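Local coordinates for 2-c-methyl-d-erythritol 4-phosphate cytidylyltransferase (Streptococcus pneumoniae, PDB 2VSH), which catalyses the transfer of the cytidylyl group of CTP to D-ribitol 5-phosphate, giving the CDP-ribitol used for teichoic acid precursors, at residues 47-59 with 73-85. Residues are numbered along the deposited sequence; the frame is centred on the assembly and turned at random.
Sequences IEKIVVGVHGDWV and YKERIIITKGGAD
Arg76, bent at chi2 and chi3, folds its guanidinium back against the start of 47-59, where the carbonyls of Ile47 and Glu48 sit at its edge. Arg76 NH2 gives Glu48 O a weak hydrogen bond of 3.3 Å, while its NH1 makes another weak one to Val42 O. Lys49 answers from the other segment: a kink at chi2 (-63°) brings its chain past Arg76 O, and Lys49 NZ bonds to Glu75 O at 2.7 Å, the donor tilted 30° from the carbonyl plane. Beyond this end, strands 50-54 and 77-81 run parallel, their ladder starting with Ile50 N to Arg76 O (2.8 Å) and ending with Gly82 N to Val54 O (2.6 Å), where the donor stands above the carbonyl plane. Ile79 lies alongside Val52, Ile79 CD1 3.7 Å from Val52 CB, and its CG2 meets Val59 CG1 at 3.8 Å, at the start of helix 59-69. On the other face, Ile78 CD1 reaches Lys49 CG at 4.1 Å, and Val51 and Thr80 pack against helix 86-100. Outermost strand 77-81 leads into Gly83, Ala84 and Asp85, which probably bind CTP. Strand 50-54, helix 59-69 and strand 77-81 form a beta-alpha-beta crossover of the Rossmann-like GT-A fold.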
# COMPACT_ATOMS: atom_id res chain seq x y z
N ILE A 47 -14.40 21.66 17.68
CA ILE A 47 -13.13 22.22 17.20
C ILE A 47 -13.10 23.73 17.42
O ILE A 47 -13.98 24.45 16.94
CB ILE A 47 -12.92 21.91 15.68
CG1 ILE A 47 -12.86 20.40 15.41
CG2 ILE A 47 -11.67 22.63 15.11
CD1 ILE A 47 -11.65 19.68 15.98
N GLU A 48 -12.08 24.21 18.12
CA GLU A 48 -11.90 25.65 18.36
C GLU A 48 -11.40 26.39 17.11
O GLU A 48 -12.06 27.32 16.64
CB GLU A 48 -10.94 25.85 19.55
CG GLU A 48 -10.65 27.30 19.91
CD GLU A 48 -11.83 28.08 20.49
OE1 GLU A 48 -11.61 29.28 20.81
OE2 GLU A 48 -12.96 27.55 20.63
N LYS A 49 -10.24 26.01 16.59
CA LYS A 49 -9.71 26.62 15.36
C LYS A 49 -9.22 25.52 14.46
O LYS A 49 -8.86 24.45 14.93
CB LYS A 49 -8.53 27.55 15.66
CG LYS A 49 -8.87 28.82 16.40
CD LYS A 49 -9.79 29.72 15.61
CE LYS A 49 -9.89 31.10 16.23
NZ LYS A 49 -11.22 31.70 15.94
N ILE A 50 -9.15 25.82 13.16
CA ILE A 50 -8.55 24.94 12.18
C ILE A 50 -7.26 25.59 11.70
O ILE A 50 -7.29 26.65 11.07
CB ILE A 50 -9.51 24.70 10.98
CG1 ILE A 50 -10.76 23.98 11.49
CG2 ILE A 50 -8.82 23.85 9.93
CD1 ILE A 50 -11.99 24.21 10.63
N VAL A 51 -6.14 24.99 12.07
CA VAL A 51 -4.84 25.60 11.85
C VAL A 51 -4.18 24.84 10.71
O VAL A 51 -3.99 23.62 10.80
CB VAL A 51 -3.94 25.58 13.12
CG1 VAL A 51 -2.67 26.38 12.89
CG2 VAL A 51 -4.71 26.11 14.34
N VAL A 52 -3.88 25.56 9.63
CA VAL A 52 -3.35 24.95 8.41
C VAL A 52 -1.89 25.35 8.19
O VAL A 52 -1.57 26.53 8.04
CB VAL A 52 -4.17 25.37 7.16
CG1 VAL A 52 -3.88 24.42 5.99
CG2 VAL A 52 -5.68 25.38 7.47
N GLY A 53 -1.01 24.34 8.14
CA GLY A 53 0.41 24.57 7.90
C GLY A 53 0.71 24.47 6.42
O GLY A 53 0.56 23.42 5.83
N VAL A 54 1.13 25.57 5.83
CA VAL A 54 1.41 25.64 4.39
C VAL A 54 2.85 26.10 4.19
O VAL A 54 3.41 26.83 5.02
CB VAL A 54 0.40 26.60 3.69
CG1 VAL A 54 0.79 26.88 2.28
CG2 VAL A 54 -1.01 26.00 3.69
N HIS A 55 3.47 25.68 3.09
CA HIS A 55 4.77 26.17 2.70
C HIS A 55 4.70 27.70 2.69
O HIS A 55 3.74 28.28 2.19
CB HIS A 55 5.15 25.61 1.33
CG HIS A 55 6.49 26.05 0.83
ND1 HIS A 55 6.76 27.36 0.49
CD2 HIS A 55 7.62 25.35 0.56
CE1 HIS A 55 8.00 27.45 0.05
NE2 HIS A 55 8.54 26.25 0.08
N GLY A 56 5.73 28.34 3.25
CA GLY A 56 5.77 29.80 3.37
C GLY A 56 5.44 30.58 2.10
O GLY A 56 4.83 31.65 2.17
N ASP A 57 5.84 30.05 0.95
CA ASP A 57 5.57 30.71 -0.33
C ASP A 57 4.10 30.66 -0.75
O ASP A 57 3.68 31.44 -1.61
CB ASP A 57 6.45 30.14 -1.45
CG ASP A 57 7.90 30.60 -1.35
OD1 ASP A 57 8.76 29.81 -1.76
OD2 ASP A 57 8.18 31.72 -0.87
N TRP A 58 3.34 29.74 -0.15
CA TRP A 58 1.93 29.50 -0.51
C TRP A 58 0.94 29.95 0.57
O TRP A 58 -0.26 29.71 0.45
CB TRP A 58 1.71 28.01 -0.83
CG TRP A 58 2.44 27.54 -2.06
CD1 TRP A 58 3.75 27.17 -2.12
CD2 TRP A 58 1.91 27.41 -3.39
NE1 TRP A 58 4.08 26.81 -3.42
CE2 TRP A 58 2.97 26.94 -4.21
CE3 TRP A 58 0.65 27.63 -3.96
CZ2 TRP A 58 2.80 26.68 -5.59
CZ3 TRP A 58 0.48 27.37 -5.33
CH2 TRP A 58 1.56 26.92 -6.13
N VAL A 59 1.43 30.60 1.62
CA VAL A 59 0.56 31.10 2.67
C VAL A 59 -0.53 32.06 2.15
O VAL A 59 -1.71 31.84 2.39
CB VAL A 59 1.36 31.68 3.88
CG1 VAL A 59 0.46 32.47 4.82
CG2 VAL A 59 2.05 30.55 4.64
N TYR A 73 -16.17 30.99 7.12
CA TYR A 73 -15.35 30.35 8.16
C TYR A 73 -13.95 30.97 8.32
O TYR A 73 -13.09 30.41 8.99
CB TYR A 73 -15.25 28.84 7.90
CG TYR A 73 -16.60 28.16 7.73
CD1 TYR A 73 -17.33 27.71 8.83
CD2 TYR A 73 -17.14 27.99 6.46
CE1 TYR A 73 -18.57 27.09 8.66
CE2 TYR A 73 -18.37 27.37 6.27
CZ TYR A 73 -19.08 26.93 7.38
OH TYR A 73 -20.30 26.32 7.19
N LYS A 74 -13.75 32.14 7.71
CA LYS A 74 -12.49 32.88 7.78
C LYS A 74 -11.88 32.95 9.18
O LYS A 74 -10.70 32.66 9.36
CB LYS A 74 -12.70 34.30 7.26
CG LYS A 74 -12.08 34.56 5.92
CD LYS A 74 -10.59 34.85 6.08
CE LYS A 74 -10.35 36.32 6.36
NZ LYS A 74 -8.92 36.52 6.67
N GLU A 75 -12.69 33.33 10.16
CA GLU A 75 -12.19 33.54 11.52
C GLU A 75 -11.92 32.24 12.27
O GLU A 75 -11.24 32.26 13.30
CB GLU A 75 -13.16 34.44 12.31
CG GLU A 75 -12.90 35.93 12.15
CD GLU A 75 -13.76 36.57 11.08
OE1 GLU A 75 -14.44 37.59 11.38
OE2 GLU A 75 -13.75 36.08 9.93
N ARG A 76 -12.46 31.13 11.77
CA ARG A 76 -12.22 29.81 12.34
C ARG A 76 -10.91 29.18 11.84
O ARG A 76 -10.45 28.18 12.38
CB ARG A 76 -13.37 28.86 11.97
CG ARG A 76 -14.79 29.39 12.22
CD ARG A 76 -15.33 29.13 13.66
NE ARG A 76 -14.71 27.98 14.32
CZ ARG A 76 -14.94 26.69 14.05
NH1 ARG A 76 -15.79 26.31 13.09
NH2 ARG A 76 -14.30 25.77 14.74
N ILE A 77 -10.34 29.76 10.78
CA ILE A 77 -9.20 29.18 10.10
C ILE A 77 -7.96 30.06 10.28
O ILE A 77 -8.04 31.27 10.11
CB ILE A 77 -9.49 28.94 8.61
CG1 ILE A 77 -10.67 27.97 8.46
CG2 ILE A 77 -8.23 28.41 7.89
CD1 ILE A 77 -11.42 28.03 7.16
N ILE A 78 -6.85 29.44 10.67
CA ILE A 78 -5.55 30.11 10.77
C ILE A 78 -4.61 29.44 9.78
O ILE A 78 -4.35 28.24 9.89
CB ILE A 78 -4.97 30.08 12.23
CG1 ILE A 78 -5.84 30.90 13.18
CG2 ILE A 78 -3.53 30.60 12.26
CD1 ILE A 78 -5.59 30.63 14.69
N ILE A 79 -4.15 30.20 8.79
CA ILE A 79 -3.06 29.77 7.92
C ILE A 79 -1.71 30.15 8.53
O ILE A 79 -1.51 31.31 8.91
CB ILE A 79 -3.17 30.38 6.48
CG1 ILE A 79 -4.58 30.18 5.90
CG2 ILE A 79 -2.10 29.77 5.55
CD1 ILE A 79 -5.01 28.70 5.68
N THR A 80 -0.80 29.19 8.64
CA THR A 80 0.54 29.47 9.17
C THR A 80 1.62 28.77 8.35
O THR A 80 1.33 27.83 7.61
CB THR A 80 0.64 29.14 10.70
OG1 THR A 80 1.81 29.77 11.25
CG2 THR A 80 0.68 27.63 10.96
N LYS A 81 2.85 29.27 8.46
CA LYS A 81 3.98 28.69 7.76
C LYS A 81 4.32 27.31 8.32
O LYS A 81 4.61 27.17 9.51
CB LYS A 81 5.19 29.61 7.83
CG LYS A 81 6.35 29.18 6.96
CD LYS A 81 7.48 30.19 7.01
CE LYS A 81 8.73 29.62 6.34
NZ LYS A 81 9.84 30.61 6.28
N GLY A 82 4.26 26.30 7.46
CA GLY A 82 4.70 24.95 7.81
C GLY A 82 6.22 24.83 7.78
O GLY A 82 6.95 25.82 7.65
N GLY A 83 6.71 23.60 7.91
CA GLY A 83 8.14 23.35 7.97
C GLY A 83 8.60 22.41 6.89
O GLY A 83 7.81 22.00 6.03
N ALA A 84 9.88 22.04 6.96
CA ALA A 84 10.53 21.21 5.94
C ALA A 84 10.06 19.75 5.95
O ALA A 84 10.24 19.03 4.97
CB ALA A 84 12.03 21.30 6.09
N ASP A 85 9.47 19.30 7.05
CA ASP A 85 8.95 17.94 7.12
C ASP A 85 7.67 17.97 7.95
O ASP A 85 7.38 19.00 8.57
CB ASP A 85 10.00 16.96 7.69
CG ASP A 85 10.55 17.38 9.05
OD1 ASP A 85 9.78 17.83 9.92
OD2 ASP A 85 11.76 17.22 9.27
O HOH W 1 7.93 26.62 4.45